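Local atomic coordinates of TerD domain-containing protein (Streptomyces avermitilis, PDB entry 2QNG), a protein that is of unknown function but binds calcium ions and belongs to the TerD family, a group named for its link to tellurite resistance in bacteria. Residues Gly29-Asp40 / Val132-Gly142; Val154-Gly163 / Gly178-Phe189. All coordinates share one frame; numbering follows the deposited sequence.

Contact 1 (Gly29-Asp40 / Val132-Gly142). With CA (calcium ion), chain B.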
loop_
_atom_site.group_PDB
_atom_site.type_symbol
_atom_site.label_atom_id
_atom_site.label_comp_id
_atom_site.label_asym_id
_atom_site.label_seq_id
_atom_site.Cartn_x
_atom_site.Cartn_y
_atom_site.Cartn_z
ATOM N N GLY A 29 -11.975 11.493 10.130
ATOM C CA GLY A 29 -11.995 12.779 9.422
ATOM C C GLY A 29 -10.805 12.976 8.485
ATOM O O GLY A 29 -10.420 14.108 8.165
ATOM N N ILE A 30 -10.255 11.870 8.006
ATOM C CA ILE A 30 -9.049 11.877 7.170
ATOM C C ILE A 30 -9.383 12.449 5.783
ATOM O O ILE A 30 -10.338 11.996 5.151
ATOM C CB ILE A 30 -8.472 10.432 7.030
ATOM C CG1 ILE A 30 -8.140 9.806 8.402
ATOM C CG2 ILE A 30 -7.251 10.418 6.120
ATOM C CD1 ILE A 30 -7.164 10.621 9.274
ATOM N N ARG A 31 -8.584 13.404 5.290
ATOM C CA ARG A 31 -8.841 14.019 3.976
ATOM C C ARG A 31 -7.819 13.639 2.885
ATOM O O ARG A 31 -8.159 13.537 1.709
ATOM C CB ARG A 31 -8.879 15.557 4.075
ATOM C CG ARG A 31 -9.807 16.170 5.119
ATOM C CD ARG A 31 -11.181 16.325 4.600
ATOM N NE ARG A 31 -12.089 16.875 5.610
ATOM C CZ ARG A 31 -12.312 18.172 5.816
ATOM N NH1 ARG A 31 -11.702 19.102 5.085
ATOM N NH2 ARG A 31 -13.166 18.533 6.756
ATOM N N LYS A 32 -6.560 13.484 3.270
ATOM C CA LYS A 32 -5.483 13.215 2.320
ATOM C C LYS A 32 -4.417 12.453 3.073
ATOM O O LYS A 32 -4.038 12.843 4.186
ATOM C CB LYS A 32 -4.890 14.521 1.815
ATOM C CG LYS A 32 -3.837 14.359 0.743
ATOM C CD LYS A 32 -3.443 15.702 0.181
ATOM C CE LYS A 32 -2.239 15.576 -0.717
ATOM N NZ LYS A 32 -1.783 16.899 -1.218
ATOM N N VAL A 33 -3.916 11.390 2.450
ATOM C CA VAL A 33 -2.951 10.479 3.082
ATOM C C VAL A 33 -1.741 10.352 2.166
ATOM O O VAL A 33 -1.876 10.307 0.938
ATOM C CB VAL A 33 -3.584 9.060 3.303
ATOM C CG1 VAL A 33 -2.595 7.993 3.778
ATOM C CG2 VAL A 33 -4.729 9.171 4.277
ATOM N N GLU A 34 -0.574 10.271 2.781
ATOM C CA GLU A 34 0.635 9.901 2.061
ATOM C C GLU A 34 1.130 8.606 2.670
ATOM O O GLU A 34 1.266 8.524 3.882
ATOM C CB GLU A 34 1.684 10.998 2.219
ATOM C CG GLU A 34 3.048 10.811 1.520
ATOM C CD GLU A 34 4.164 11.600 2.254
ATOM O OE1 GLU A 34 3.971 12.845 2.353
ATOM O OE2 GLU A 34 5.160 10.974 2.766
ATOM N N LEU A 35 1.373 7.594 1.840
ATOM C CA LEU A 35 1.999 6.365 2.314
ATOM C C LEU A 35 3.410 6.319 1.714
ATOM O O LEU A 35 3.557 6.371 0.503
ATOM C CB LEU A 35 1.175 5.155 1.851
ATOM C CG LEU A 35 1.799 3.775 2.067
ATOM C CD1 LEU A 35 2.305 3.447 3.477
ATOM C CD2 LEU A 35 0.796 2.716 1.632
ATOM N N ALA A 36 4.433 6.219 2.562
ATOM C CA ALA A 36 5.810 6.164 2.077
ATOM C C ALA A 36 6.457 4.861 2.521
ATOM O O ALA A 36 6.181 4.398 3.631
ATOM C CB ALA A 36 6.585 7.353 2.637
ATOM N N VAL A 37 7.300 4.287 1.653
ATOM C CA VAL A 37 7.959 3.008 1.944
ATOM C C VAL A 37 9.432 3.158 1.604
ATOM O O VAL A 37 9.783 3.808 0.614
ATOM C CB VAL A 37 7.280 1.870 1.144
ATOM C CG1 VAL A 37 7.979 0.522 1.365
ATOM C CG2 VAL A 37 5.828 1.773 1.570
ATOM N N LYS A 38 10.280 2.561 2.441
ATOM C CA LYS A 38 11.727 2.585 2.237
ATOM C C LYS A 38 12.310 1.202 2.461
ATOM O O LYS A 38 11.733 0.380 3.188
ATOM C CB LYS A 38 12.411 3.586 3.184
ATOM C CG LYS A 38 12.587 3.065 4.618
ATOM C CD LYS A 38 12.737 4.189 5.641
ATOM C CE LYS A 38 14.123 4.778 5.670
ATOM N NZ LYS A 38 14.098 6.206 6.145
ATOM N N TRP A 39 13.449 0.952 1.832
ATOM C CA TRP A 39 14.235 -0.247 2.068
ATOM C C TRP A 39 15.637 -0.002 1.547
ATOM O O TRP A 39 15.907 1.000 0.864
ATOM C CB TRP A 39 13.601 -1.502 1.433
ATOM C CG TRP A 39 13.544 -1.508 -0.052
ATOM C CD1 TRP A 39 14.387 -2.186 -0.895
ATOM C CD2 TRP A 39 12.607 -0.807 -0.903
ATOM N NE1 TRP A 39 14.017 -1.980 -2.213
ATOM C CE2 TRP A 39 12.919 -1.149 -2.239
ATOM C CE3 TRP A 39 11.499 0.008 -0.665
ATOM C CZ2 TRP A 39 12.199 -0.655 -3.328
ATOM C CZ3 TRP A 39 10.777 0.503 -1.752
ATOM C CH2 TRP A 39 11.133 0.177 -3.070
ATOM N N ASP A 40 16.539 -0.915 1.889
ATOM C CA ASP A 40 17.915 -0.869 1.414
ATOM C C ASP A 40 18.098 -1.923 0.321
ATOM O O ASP A 40 17.406 -2.945 0.310
ATOM C CB ASP A 40 18.872 -1.141 2.571
ATOM C CG ASP A 40 18.903 -0.015 3.605
ATOM O OD1 ASP A 40 18.473 1.129 3.290
ATOM O OD2 ASP A 40 19.367 -0.266 4.745
ATOM N N VAL A 132 14.123 -8.570 3.047
ATOM C CA VAL A 132 14.275 -7.188 2.637
ATOM C C VAL A 132 15.111 -6.491 3.716
ATOM O O VAL A 132 14.834 -6.626 4.914
ATOM C CB VAL A 132 12.906 -6.507 2.528
ATOM C CG1 VAL A 132 13.053 -5.009 2.168
ATOM C CG2 VAL A 132 12.038 -7.237 1.512
ATOM N N LEU A 133 16.140 -5.745 3.298
ATOM C CA LEU A 133 16.986 -5.055 4.270
ATOM C C LEU A 133 16.356 -3.744 4.715
ATOM O O LEU A 133 16.104 -2.852 3.898
ATOM C CB LEU A 133 18.391 -4.805 3.727
ATOM C CG LEU A 133 19.374 -4.217 4.745
ATOM C CD1 LEU A 133 19.503 -5.106 5.991
ATOM C CD2 LEU A 133 20.726 -4.029 4.087
ATOM N N ASN A 134 16.106 -3.662 6.019
ATOM C CA ASN A 134 15.585 -2.477 6.675
ATOM C C ASN A 134 14.365 -1.847 6.027
ATOM O O ASN A 134 14.375 -0.643 5.734
ATOM C CB ASN A 134 16.698 -1.442 6.827
ATOM C CG ASN A 134 17.846 -1.983 7.607
ATOM O OD1 ASN A 134 17.639 -2.601 8.649
ATOM N ND2 ASN A 134 19.062 -1.816 7.089
ATOM N N PRO A 135 13.292 -2.635 5.832
ATOM C CA PRO A 135 12.063 -2.065 5.267
ATOM C C PRO A 135 11.354 -1.191 6.288
ATOM O O PRO A 135 11.426 -1.431 7.505
ATOM C CB PRO A 135 11.200 -3.303 4.988
ATOM C CG PRO A 135 11.629 -4.302 6.057
ATOM C CD PRO A 135 13.132 -4.073 6.138
ATOM N N GLY A 136 10.657 -0.189 5.796
ATOM C CA GLY A 136 9.912 0.695 6.692
ATOM C C GLY A 136 8.786 1.339 5.942
ATOM O O GLY A 136 8.866 1.521 4.712
ATOM N N LEU A 137 7.753 1.714 6.689
ATOM C CA LEU A 137 6.667 2.490 6.112
ATOM C C LEU A 137 6.257 3.605 7.052
ATOM O O LEU A 137 6.383 3.478 8.271
ATOM C CB LEU A 137 5.461 1.588 5.774
ATOM C CG LEU A 137 4.626 1.037 6.919
ATOM C CD1 LEU A 137 3.501 2.017 7.329
ATOM C CD2 LEU A 137 4.025 -0.287 6.509
ATOM N N ARG A 138 5.689 4.656 6.473
ATOM C CA ARG A 138 5.081 5.746 7.235
ATOM C C ARG A 138 3.833 6.193 6.507
ATOM O O ARG A 138 3.857 6.388 5.302
ATOM C CB ARG A 138 6.045 6.943 7.353
ATOM C CG ARG A 138 5.522 8.098 8.218
ATOM C CD ARG A 138 6.457 9.314 8.120
ATOM N NE ARG A 138 6.477 9.888 6.765
ATOM C CZ ARG A 138 7.261 10.912 6.414
ATOM N NH1 ARG A 138 8.069 11.441 7.314
ATOM N NH2 ARG A 138 7.236 11.393 5.180
HETATM N N MSE A 139 2.776 6.393 7.262
HETATM C CA MSE A 139 1.570 6.977 6.703
HETATM C C MSE A 139 1.260 8.242 7.460
HETATM O O MSE A 139 1.337 8.260 8.683
HETATM C CB MSE A 139 0.388 6.029 6.792
HETATM C CG MSE A 139 0.209 5.211 5.557
HETATM SE SE MSE A 139 -1.292 4.002 5.657
HETATM C CE MSE A 139 -0.586 2.872 7.058
ATOM N N ARG A 140 0.930 9.294 6.706
ATOM C CA ARG A 140 0.552 10.525 7.368
ATOM C C ARG A 140 -0.555 11.274 6.642
ATOM O O ARG A 140 -0.871 11.011 5.469
ATOM C CB ARG A 140 1.757 11.420 7.570
ATOM C CG ARG A 140 2.328 11.900 6.288
ATOM C CD ARG A 140 3.506 12.782 6.553
ATOM N NE ARG A 140 3.999 13.379 5.322
ATOM C CZ ARG A 140 4.987 14.270 5.281
ATOM N NH1 ARG A 140 5.593 14.649 6.404
ATOM N NH2 ARG A 140 5.369 14.774 4.119
ATOM N N GLU A 141 -1.201 12.137 7.421
ATOM C CA GLU A 141 -2.158 13.085 6.882
ATOM C C GLU A 141 -1.575 14.454 7.097
ATOM O O GLU A 141 -1.402 14.873 8.243
ATOM C CB GLU A 141 -3.505 13.053 7.555
ATOM C CG GLU A 141 -4.270 14.278 7.001
ATOM C CD GLU A 141 -5.725 14.245 7.173
ATOM O OE1 GLU A 141 -6.180 13.778 8.238
ATOM O OE2 GLU A 141 -6.375 14.753 6.238
ATOM N N GLY A 142 -1.250 15.157 6.018
ATOM C CA GLY A 142 -0.481 16.383 6.172
ATOM C C GLY A 142 0.819 16.046 6.884
ATOM O O GLY A 142 1.584 15.173 6.461
HETATM CA CA CA B . 16.371 3.148 0.005
HETATM O O HOH W 1 -1.237 14.297 3.196
HETATM O O HOH W 2 4.338 9.298 4.905
HETATM O O HOH W 3 1.899 14.345 3.985
HETATM O O HOH W 4 16.982 -5.712 0.436
HETATM O O HOH W 5 15.722 1.562 4.400
HETATM O O HOH W 6 18.456 2.699 1.077
HETATM O O HOH W 7 15.862 4.169 2.061
#
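Glu-34 holds two arginines of the facing strand with one carboxylate. Its CG is anti to the backbone N (chi1 -179°), and the extended chain carries the carboxylate alongside Arg-140. In the conformer described, NE and NH2 of Arg-140 both lie 3.0 Å from Glu-34 OE1, a side-on grip at the guanidinium edge. The carboxylate is turned 71° against that guanidinium. Its other oxygen takes the second salt bridge, Glu-34 OE2 to Arg-138 NH2 at 3.2 Å. Arg-138 NH2 lies 3.6 Å above the Arg-140 guanidinium plane, over its centre; the shared carboxylate probably offsets this closeness of two cations. Glu-141 OE2 binds backbone instead: Arg-31 N at 2.8 Å and Lys-32 N, both from one face of its carboxylate.

Strands 33-40 and 135-141 are antiparallel neighbours within one sheet of the TerD beta sandwich. Their backbones bond in pairs, as between Ala-36 and Arg-138. Leu-35, Val-37, Leu-137 and selenomethionine Met-139 form an apolar face that packs on the other sheet.

Polar contacts return at the other end. Asn-134 ND2 donates almost straight (176°) to Asp-40 OD2. Trp-39 O binds the calcium ion at 2.4 Å, with Gly-91, Gly-93 and Asp-97. A calcium-bound water donates to Asp-40 OD1.

Contact 2 (Val154-Gly163 / Gly178-Phe189)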
loop_
_atom_site.group_PDB
_atom_site.type_symbol
_atom_site.label_atom_id
_atom_site.label_comp_id
_atom_site.label_asym_id
_atom_site.label_seq_id
_atom_site.Cartn_x
_atom_site.Cartn_y
_atom_site.Cartn_z
ATOM N N VAL A 154 5.167 -9.364 9.892
ATOM C CA VAL A 154 4.862 -10.112 8.668
ATOM C C VAL A 154 6.152 -10.590 7.990
ATOM O O VAL A 154 6.263 -10.582 6.763
ATOM C CB VAL A 154 3.959 -9.276 7.692
ATOM C CG1 VAL A 154 2.615 -9.030 8.338
ATOM C CG2 VAL A 154 4.614 -7.953 7.286
ATOM N N LEU A 155 7.126 -11.041 8.797
ATOM C CA LEU A 155 8.455 -11.332 8.238
ATOM C C LEU A 155 8.492 -12.478 7.217
ATOM O O LEU A 155 9.382 -12.537 6.371
ATOM C CB LEU A 155 9.480 -11.573 9.354
ATOM C CG LEU A 155 9.829 -10.324 10.185
ATOM C CD1 LEU A 155 10.705 -10.696 11.353
ATOM C CD2 LEU A 155 10.539 -9.262 9.343
ATOM N N GLY A 156 7.529 -13.395 7.310
ATOM C CA GLY A 156 7.462 -14.501 6.385
ATOM C C GLY A 156 6.585 -14.252 5.173
ATOM O O GLY A 156 6.418 -15.163 4.364
ATOM N N SER A 157 6.029 -13.040 5.032
ATOM C CA SER A 157 5.101 -12.751 3.952
ATOM C C SER A 157 5.775 -12.143 2.725
ATOM O O SER A 157 6.821 -11.499 2.858
ATOM C CB SER A 157 4.051 -11.760 4.471
ATOM O OG SER A 157 3.264 -12.373 5.510
ATOM N N THR A 158 5.133 -12.302 1.563
ATOM C CA THR A 158 5.602 -11.711 0.309
ATOM C C THR A 158 4.860 -10.410 -0.032
ATOM O O THR A 158 5.233 -9.714 -0.963
ATOM C CB THR A 158 5.462 -12.716 -0.836
ATOM O OG1 THR A 158 4.124 -13.210 -0.838
ATOM C CG2 THR A 158 6.451 -13.882 -0.627
ATOM N N ALA A 159 3.807 -10.104 0.717
ATOM C CA ALA A 159 3.014 -8.888 0.525
ATOM C C ALA A 159 2.259 -8.633 1.820
ATOM O O ALA A 159 2.098 -9.550 2.646
ATOM C CB ALA A 159 2.038 -9.027 -0.640
ATOM N N ALA A 160 1.798 -7.403 2.020
ATOM C CA ALA A 160 0.992 -7.113 3.208
ATOM C C ALA A 160 0.047 -5.967 2.925
ATOM O O ALA A 160 0.435 -4.999 2.253
ATOM C CB ALA A 160 1.912 -6.735 4.398
ATOM N N THR A 161 -1.183 -6.051 3.416
ATOM C CA THR A 161 -1.962 -4.814 3.492
ATOM C C THR A 161 -1.482 -4.063 4.741
ATOM O O THR A 161 -1.109 -4.689 5.756
ATOM C CB THR A 161 -3.470 -5.082 3.570
ATOM O OG1 THR A 161 -3.755 -5.923 4.694
ATOM C CG2 THR A 161 -3.986 -5.763 2.289
ATOM N N VAL A 162 -1.463 -2.734 4.644
ATOM C CA VAL A 162 -0.840 -1.926 5.676
ATOM C C VAL A 162 -1.768 -0.874 6.227
ATOM O O VAL A 162 -1.366 -0.022 7.004
ATOM C CB VAL A 162 0.513 -1.313 5.206
ATOM C CG1 VAL A 162 1.517 -2.423 4.808
ATOM C CG2 VAL A 162 0.362 -0.270 4.058
ATOM N N GLY A 163 -3.029 -0.945 5.847
ATOM C CA GLY A 163 -3.978 0.057 6.328
ATOM C C GLY A 163 -5.230 0.053 5.501
ATOM O O GLY A 163 -5.221 -0.357 4.348
ATOM N N GLY A 178 -3.547 -1.643 10.875
ATOM C CA GLY A 178 -3.376 -3.084 10.927
ATOM C C GLY A 178 -2.552 -3.494 9.744
ATOM O O GLY A 178 -2.776 -3.025 8.636
ATOM N N ILE A 179 -1.554 -4.322 10.002
ATOM C CA ILE A 179 -0.707 -4.884 8.965
ATOM C C ILE A 179 -1.046 -6.369 8.890
ATOM O O ILE A 179 -1.032 -7.062 9.924
ATOM C CB ILE A 179 0.793 -4.776 9.323
ATOM C CG1 ILE A 179 1.193 -3.377 9.821
ATOM C CG2 ILE A 179 1.666 -5.315 8.185
ATOM C CD1 ILE A 179 1.176 -2.292 8.828
ATOM N N HIS A 180 -1.371 -6.855 7.689
ATOM C CA HIS A 180 -1.797 -8.247 7.503
ATOM C C HIS A 180 -1.010 -8.864 6.379
ATOM O O HIS A 180 -0.991 -8.330 5.272
ATOM C CB HIS A 180 -3.285 -8.308 7.180
ATOM C CG HIS A 180 -4.142 -7.896 8.333
ATOM N ND1 HIS A 180 -4.676 -6.631 8.459
ATOM C CD2 HIS A 180 -4.532 -8.582 9.436
ATOM C CE1 HIS A 180 -5.375 -6.561 9.579
ATOM N NE2 HIS A 180 -5.301 -7.729 10.190
ATOM N N GLY A 181 -0.347 -9.973 6.685
ATOM C CA GLY A 181 0.529 -10.621 5.732
ATOM C C GLY A 181 -0.169 -11.564 4.783
ATOM O O GLY A 181 -1.150 -12.226 5.133
ATOM N N TYR A 182 0.359 -11.615 3.562
ATOM C CA TYR A 182 -0.116 -12.494 2.487
ATOM C C TYR A 182 1.069 -13.259 1.914
ATOM O O TYR A 182 2.212 -12.780 1.949
ATOM C CB TYR A 182 -0.749 -11.662 1.358
ATOM C CG TYR A 182 -2.093 -11.057 1.685
ATOM C CD1 TYR A 182 -3.238 -11.499 1.029
ATOM C CD2 TYR A 182 -2.230 -10.053 2.646
ATOM C CE1 TYR A 182 -4.474 -10.951 1.301
ATOM C CE2 TYR A 182 -3.464 -9.486 2.928
ATOM C CZ TYR A 182 -4.590 -9.960 2.265
ATOM O OH TYR A 182 -5.826 -9.413 2.546
ATOM N N ASP A 183 0.791 -14.433 1.343
ATOM C CA ASP A 183 1.824 -15.291 0.763
ATOM C C ASP A 183 1.828 -15.228 -0.762
ATOM O O ASP A 183 2.507 -16.035 -1.412
ATOM C CB ASP A 183 1.652 -16.755 1.197
ATOM C CG ASP A 183 1.794 -16.951 2.687
ATOM O OD1 ASP A 183 2.712 -16.370 3.315
ATOM O OD2 ASP A 183 1.003 -17.753 3.235
ATOM N N SER A 184 1.128 -14.252 -1.315
ATOM C CA SER A 184 0.867 -14.178 -2.756
ATOM C C SER A 184 1.815 -13.275 -3.526
ATOM O O SER A 184 2.530 -12.446 -2.939
ATOM C CB SER A 184 -0.608 -13.830 -3.031
ATOM O OG SER A 184 -1.104 -12.899 -2.074
ATOM N N ASP A 185 1.827 -13.466 -4.846
ATOM C CA ASP A 185 2.615 -12.625 -5.738
ATOM C C ASP A 185 1.856 -11.322 -6.019
ATOM O O ASP A 185 0.691 -11.172 -5.619
ATOM C CB ASP A 185 3.029 -13.389 -7.014
ATOM C CG ASP A 185 1.865 -13.803 -7.865
ATOM O OD1 ASP A 185 0.743 -13.266 -7.703
ATOM O OD2 ASP A 185 2.091 -14.670 -8.743
ATOM N N PRO A 186 2.500 -10.354 -6.666
ATOM C CA PRO A 186 1.830 -9.047 -6.840
ATOM C C PRO A 186 0.488 -9.073 -7.555
ATOM O O PRO A 186 -0.457 -8.413 -7.106
ATOM C CB PRO A 186 2.864 -8.242 -7.635
ATOM C CG PRO A 186 4.173 -8.795 -7.127
ATOM C CD PRO A 186 3.913 -10.292 -7.087
ATOM N N ALA A 187 0.396 -9.834 -8.642
ATOM C CA ALA A 187 -0.854 -9.860 -9.406
ATOM C C ALA A 187 -2.019 -10.459 -8.621
ATOM O O ALA A 187 -3.155 -9.951 -8.672
ATOM C CB ALA A 187 -0.662 -10.576 -10.706
ATOM N N THR A 188 -1.734 -11.523 -7.885
ATOM C CA THR A 188 -2.758 -12.151 -7.079
ATOM C C THR A 188 -3.161 -11.247 -5.912
ATOM O O THR A 188 -4.352 -11.061 -5.653
ATOM C CB THR A 188 -2.303 -13.533 -6.579
ATOM O OG1 THR A 188 -1.965 -14.348 -7.704
ATOM C CG2 THR A 188 -3.377 -14.211 -5.755
ATOM N N PHE A 189 -2.162 -10.679 -5.237
ATOM C CA PHE A 189 -2.415 -9.788 -4.118
ATOM C C PHE A 189 -3.371 -8.667 -4.514
ATOM O O PHE A 189 -4.305 -8.351 -3.765
ATOM C CB PHE A 189 -1.100 -9.199 -3.623
ATOM C CG PHE A 189 -1.261 -8.237 -2.486
ATOM C CD1 PHE A 189 -1.509 -8.691 -1.202
ATOM C CD2 PHE A 189 -1.148 -6.873 -2.702
ATOM C CE1 PHE A 189 -1.648 -7.790 -0.151
ATOM C CE2 PHE A 189 -1.251 -5.979 -1.642
ATOM C CZ PHE A 189 -1.477 -6.439 -0.378
HETATM O O HOH W 8 1.651 -14.527 4.883
HETATM O O HOH W 9 -5.973 -7.537 4.537
HETATM O O HOH W 10 -4.285 -3.949 6.442
HETATM O O HOH W 11 -1.620 0.303 9.797
#
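Ala-159 lies over one face of the Phe-189 ring. Its CB is 3.9 Å from the ring centroid, a CH-pi contact offset toward the rim. At the edge of the same ring lies Tyr-182 CG, while Phe-189 CE1 stands above one face of the tyrosine ring. His-180 O and a water lie at the tyrosine edge. A second water lies in the plane of the His-180 ring, its bond to ND1 weak. The motif is a beta hairpin, strands 159-167 and 173-182, followed by helix 186-192, which folds Phe-189 back onto it. The ring gets there because CG is anti to the backbone N (chi1 179°). An alanine in place of Phe-189 would remove the ring and is likely to open a gap over Ala-159, with the tyrosine ring less firmly placed.

Thr-161 faces two ways. Its CG2 touches Tyr-182 CE2 at 3.8 Å and also nears Phe-189 CZ. Its OG1 sits between the backbone N and the carbonyl carbon (chi1 57°), which turns it to the His-180 side. There the second water joins it to Gly-178 O, and the first joins it to Tyr-182 OH.

Paired backbone bonds link Thr-161 with His-180. At the start of strand 159-167, Thr-158 and Ala-159 both face Tyr-182 in a classic beta bulge. Thr-158 N donates to Tyr-182 O at 3.0 Å; the bond from Ala-159 N is weak. Val-154 CG1 packs on Ile-179 CG2 at 3.8 Å, and Ile-179 CD1 reaches Val-162. Ser-157 OG comes to 3.3 Å from Gly-181 CA. Asp-185 is the N-cap of the helix, its OD1 accepting from both N and OG1 of Thr-188. Thr-158 OG1 donates to O of Ser-184, the residue before this N-cap, at 2.7 Å, arriving from above the carbonyl plane.

The contacts follow one another along the chain: contact 1 closes before contact 2 opens, and their centres are about 15 Å apart. Each belongs to a different five-stranded antiparallel sheet. Contact 1 pairs two inner strands, 33-40 and 135-141. Contact 2 joins 159-167 to the outermost strand 173-182 and to the only helix, 186-192. The sheets meet where Leu-137 CD2 lies 3.7 Å from Val-162 CG1 and Leu-35 also packs on Val-162, so the two contacts together form part of the apolar interior of the sandwich. A calcium ion sits at one end of contact 1. Contact 2 binds none, and its Ala-159 side chain is about 12 Å from a calcium ion.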